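Local coordinates for putative beta-glucosidase (Bifidobacterium adolescentis, PDB 5WAB), which hydrolyses beta-glucosidic linkages as a glycoside hydrolase of family 3, and probably also removes terminal alpha-L-arabinopyranosyl groups from ginsenosides, at residues A[67-72]-A[306-311]; A[71-76]-A[469-474]. All coordinates share one frame; numbering follows the deposited sequence.

How the contacts relate
From the N terminus, the chain leaves strand 41-44 of the N-terminal TIM-barrel-type domain and comes to 67-76, where both contacts begin; they share F71 and P72. Contact 1 closes the shorter loop, over 233 residues, when helix 301-313 packs on 67-72. The chain then runs through all six strands of the mixed sheet before contact 2 brings 469-474 back to 71-76, a closure over 392 residues that starts from the same stretch and runs on past the end of the first. The centres lie about 9 Å apart, and a probable hydrogen bond from Q474 N to C70 O (2.8 Å) joins them. Together they tie that domain to helix 301-313 and the C-terminal alpha/beta domain.

Contact 1 (A[67-72]-A[306-311]); sequences PATCFP and EVAHQA
In this family 3 glycoside hydrolase, an irregular loop of the N-terminal TIM-barrel-type domain, between strand 41-44 and helix 74-77, lies along one face of helix 301-313, which leads toward the edge strand 317-321 of the six-stranded sheet. The helix offers V307, A308 and A311, which its turn brings to the same side; the loop answers with T69, F71 and P72. The side chains meet through carbon atoms, and the small alanines allow the backbones to come close, with F71 CA 5.3 Å from A308 CA. F71 carries the middle of it. Its CG is anti to the carbonyl carbon (chi1 -64°), and although its CB does not head straight for the helix, the ring end swings nearer: CD1 lies 4.0 Å from A308 CB, and CE1 the same distance from V307 CG1, the two side chains crossing obliquely. V89, A92 and M93 of helix 83-99 also touch this ring, so it is packed between two helices. T69 splits its branches: OG1 is hydrogen-bonded to E96, while the methyl CG2, anti to the backbone N, sits 3.6 Å above one face of the F71 ring, offset toward the rim. The same methyl meets the helix, with T69 CG2 3.8 Å from A308 CB, so A308 CB touches both the threonine methyl and the phenyl. One helical turn on from A308, A311 meets the ring of P72, which also touches S315, whose OG is hydrogen-bonded to the carbonyl of A311. The closest approach there is P72 CG to A311 CB, at 3.7 Å.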
# COMPACT_ATOMS: atom_id res chain seq x y z
N PRO A 67 -14.02 -12.77 -16.27
CA PRO A 67 -13.29 -11.64 -16.86
C PRO A 67 -13.58 -10.33 -16.15
O PRO A 67 -14.73 -9.91 -16.03
CB PRO A 67 -13.77 -11.62 -18.31
CG PRO A 67 -14.22 -13.02 -18.58
CD PRO A 67 -14.81 -13.50 -17.28
N ALA A 68 -12.52 -9.69 -15.66
CA ALA A 68 -12.64 -8.42 -14.96
C ALA A 68 -11.41 -7.58 -15.28
O ALA A 68 -10.40 -8.08 -15.78
CB ALA A 68 -12.79 -8.63 -13.45
N THR A 69 -11.51 -6.29 -14.97
CA THR A 69 -10.39 -5.38 -15.19
C THR A 69 -9.31 -5.62 -14.14
O THR A 69 -9.57 -5.51 -12.94
CB THR A 69 -10.86 -3.94 -15.15
OG1 THR A 69 -11.83 -3.73 -16.18
CG2 THR A 69 -9.68 -2.98 -15.34
N CYS A 70 -8.11 -5.96 -14.60
CA CYS A 70 -6.97 -6.16 -13.70
C CYS A 70 -6.28 -4.81 -13.54
O CYS A 70 -5.51 -4.39 -14.41
CB CYS A 70 -6.04 -7.23 -14.23
SG CYS A 70 -4.61 -7.60 -13.17
N PHE A 71 -6.55 -4.13 -12.44
CA PHE A 71 -5.89 -2.86 -12.18
C PHE A 71 -4.47 -3.10 -11.70
O PHE A 71 -4.12 -4.20 -11.26
CB PHE A 71 -6.69 -2.07 -11.15
CG PHE A 71 -8.06 -1.68 -11.61
CD1 PHE A 71 -8.25 -0.54 -12.36
CD2 PHE A 71 -9.15 -2.47 -11.30
CE1 PHE A 71 -9.51 -0.18 -12.80
CE2 PHE A 71 -10.41 -2.13 -11.74
CZ PHE A 71 -10.60 -0.98 -12.49
N PRO A 72 -3.60 -2.08 -11.77
CA PRO A 72 -2.24 -2.26 -11.28
C PRO A 72 -2.24 -2.60 -9.81
O PRO A 72 -2.98 -1.99 -9.02
CB PRO A 72 -1.58 -0.89 -11.54
CG PRO A 72 -2.71 0.06 -11.72
CD PRO A 72 -3.80 -0.75 -12.36
N GLU A 306 -9.86 2.10 -19.46
CA GLU A 306 -9.21 3.40 -19.53
C GLU A 306 -8.81 3.89 -18.15
O GLU A 306 -7.77 4.55 -18.00
CB GLU A 306 -10.13 4.42 -20.20
CG GLU A 306 -10.32 4.18 -21.68
CD GLU A 306 -11.39 5.08 -22.27
OE1 GLU A 306 -12.01 5.84 -21.50
OE2 GLU A 306 -11.59 5.03 -23.50
N VAL A 307 -9.61 3.59 -17.13
CA VAL A 307 -9.18 3.88 -15.76
C VAL A 307 -7.91 3.10 -15.44
O VAL A 307 -6.96 3.64 -14.86
CB VAL A 307 -10.32 3.57 -14.77
CG1 VAL A 307 -9.86 3.73 -13.33
CG2 VAL A 307 -11.51 4.48 -15.05
N ALA A 308 -7.85 1.83 -15.86
CA ALA A 308 -6.64 1.04 -15.70
C ALA A 308 -5.49 1.60 -16.52
O ALA A 308 -4.32 1.51 -16.11
CB ALA A 308 -6.91 -0.42 -16.09
N HIS A 309 -5.79 2.18 -17.69
CA HIS A 309 -4.75 2.81 -18.49
C HIS A 309 -4.14 3.99 -17.75
O HIS A 309 -2.91 4.12 -17.66
CB HIS A 309 -5.34 3.25 -19.84
CG HIS A 309 -4.32 3.77 -20.81
ND1 HIS A 309 -2.96 3.72 -20.58
CD2 HIS A 309 -4.47 4.34 -22.03
CE1 HIS A 309 -2.32 4.24 -21.60
NE2 HIS A 309 -3.21 4.63 -22.50
N GLN A 310 -4.98 4.87 -17.20
CA GLN A 310 -4.47 6.01 -16.45
C GLN A 310 -3.81 5.57 -15.15
O GLN A 310 -2.76 6.10 -14.77
CB GLN A 310 -5.59 7.02 -16.17
CG GLN A 310 -5.10 8.27 -15.43
CD GLN A 310 -4.04 9.06 -16.21
OE1 GLN A 310 -4.02 9.05 -17.44
NE2 GLN A 310 -3.16 9.74 -15.49
N ALA A 311 -4.41 4.60 -14.46
CA ALA A 311 -3.78 4.06 -13.25
C ALA A 311 -2.43 3.43 -13.56
O ALA A 311 -1.51 3.49 -12.74
CB ALA A 311 -4.71 3.05 -12.58

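Contact 2 (A[71-76]-A[469-474]); sequences FPPAAG and SWLLGQ
The indole of W470 carries a backbone oxygen on one face: A75 O stands 3.4 Å above the ring plane, offset toward the rim, with W470 CG its nearest ring atom. That CG is anti to the carbonyl carbon, beside the backbone N (chi1 -58°), which sets the face under A75 O. Beside it, G76 CA rests on W470 CB at 3.7 Å. A side chain on G76 would run into L471 O, so this approach needs glycine. P73 and L471 cross at about a right angle, P73 CG lying 3.7 Å from L471 CB, while P73 CD comes to 3.5 Å from L471 O. The same P72 ring that meets A311 has its CB 3.3 Å from L472 O. Next to it, P72 CA and G473 CA are 3.9 Å apart; a CB on G473 would clash with P72 N and F71 C, and the backbone angles there (phi 82°, psi -167°) also call for glycine. The loop 469-474 follows strand 465-468 and leads into helix 476-484, a beta-alpha connection of the C-terminal alpha/beta domain, and it meets the N-terminal domain where P73 occupies the N-cap position of helix 74-77. Replacing W470 with an alanine here would probably loosen this junction, since the indole face under A75 O would be lost. The W470 backbone is held by the E468 side chain, through W470 N to E468 OE1, and by a backbone hydrogen bond with N450; the indole also touches S79. Backbone bonds tie A75 to F122 and G473 to Y346.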
# COMPACT_ATOMS: atom_id res chain seq x y z
N PHE A 71 -6.55 -4.13 -12.44
CA PHE A 71 -5.89 -2.86 -12.18
C PHE A 71 -4.47 -3.10 -11.70
O PHE A 71 -4.12 -4.20 -11.26
CB PHE A 71 -6.69 -2.07 -11.15
CG PHE A 71 -8.06 -1.68 -11.61
CD1 PHE A 71 -8.25 -0.54 -12.36
CD2 PHE A 71 -9.15 -2.47 -11.30
CE1 PHE A 71 -9.51 -0.18 -12.80
CE2 PHE A 71 -10.41 -2.13 -11.74
CZ PHE A 71 -10.60 -0.98 -12.49
N PRO A 72 -3.60 -2.08 -11.77
CA PRO A 72 -2.24 -2.26 -11.28
C PRO A 72 -2.24 -2.60 -9.81
O PRO A 72 -2.98 -1.99 -9.02
CB PRO A 72 -1.58 -0.89 -11.54
CG PRO A 72 -2.71 0.06 -11.72
CD PRO A 72 -3.80 -0.75 -12.36
N PRO A 73 -1.48 -3.62 -9.40
CA PRO A 73 -1.32 -3.90 -7.98
C PRO A 73 -0.79 -2.69 -7.22
O PRO A 73 -0.16 -1.80 -7.78
CB PRO A 73 -0.31 -5.06 -7.95
CG PRO A 73 -0.54 -5.75 -9.26
CD PRO A 73 -0.87 -4.66 -10.25
N ALA A 74 -1.06 -2.69 -5.92
CA ALA A 74 -0.79 -1.51 -5.10
C ALA A 74 0.68 -1.12 -5.11
O ALA A 74 1.00 0.07 -5.00
CB ALA A 74 -1.28 -1.75 -3.68
N ALA A 75 1.60 -2.08 -5.24
CA ALA A 75 3.02 -1.75 -5.30
C ALA A 75 3.32 -0.80 -6.44
O ALA A 75 4.31 -0.05 -6.39
CB ALA A 75 3.87 -3.01 -5.43
N GLY A 76 2.52 -0.84 -7.50
CA GLY A 76 2.62 0.11 -8.59
C GLY A 76 1.77 1.34 -8.34
O GLY A 76 2.27 2.46 -8.44
N SER A 469 8.58 0.25 -13.41
CA SER A 469 7.17 0.18 -13.73
C SER A 469 6.40 -0.80 -12.85
O SER A 469 5.20 -1.00 -13.08
CB SER A 469 6.97 -0.20 -15.21
OG SER A 469 7.54 -1.47 -15.50
N TRP A 470 7.06 -1.41 -11.86
CA TRP A 470 6.44 -2.33 -10.91
C TRP A 470 5.56 -3.36 -11.60
O TRP A 470 6.02 -4.11 -12.47
CB TRP A 470 5.62 -1.55 -9.89
CG TRP A 470 6.41 -0.54 -9.12
CD1 TRP A 470 6.37 0.81 -9.28
CD2 TRP A 470 7.35 -0.79 -8.08
NE1 TRP A 470 7.23 1.42 -8.40
CE2 TRP A 470 7.85 0.45 -7.65
CE3 TRP A 470 7.84 -1.96 -7.47
CZ2 TRP A 470 8.80 0.57 -6.63
CZ3 TRP A 470 8.78 -1.84 -6.46
CH2 TRP A 470 9.25 -0.58 -6.06
N LEU A 471 4.29 -3.41 -11.20
CA LEU A 471 3.25 -4.19 -11.88
C LEU A 471 2.15 -3.23 -12.29
O LEU A 471 1.62 -2.49 -11.45
CB LEU A 471 2.70 -5.30 -10.98
CG LEU A 471 3.69 -6.40 -10.54
CD1 LEU A 471 3.03 -7.40 -9.60
CD2 LEU A 471 4.29 -7.11 -11.74
N LEU A 472 1.80 -3.24 -13.58
CA LEU A 472 0.96 -2.21 -14.17
C LEU A 472 -0.48 -2.64 -14.41
O LEU A 472 -1.31 -1.80 -14.75
CB LEU A 472 1.58 -1.74 -15.49
CG LEU A 472 2.94 -1.05 -15.39
CD1 LEU A 472 3.53 -0.84 -16.77
CD2 LEU A 472 2.81 0.28 -14.67
N GLY A 473 -0.80 -3.92 -14.26
CA GLY A 473 -2.13 -4.39 -14.57
C GLY A 473 -2.32 -4.65 -16.06
O GLY A 473 -1.37 -4.68 -16.84
N GLN A 474 -3.58 -4.81 -16.44
CA GLN A 474 -3.88 -5.26 -17.80
C GLN A 474 -3.59 -4.19 -18.86
O GLN A 474 -3.49 -4.53 -20.04
CB GLN A 474 -5.35 -5.69 -17.91
CG GLN A 474 -6.34 -4.54 -17.91
CD GLN A 474 -7.77 -5.01 -18.09
OE1 GLN A 474 -8.15 -6.05 -17.56
NE2 GLN A 474 -8.56 -4.26 -18.85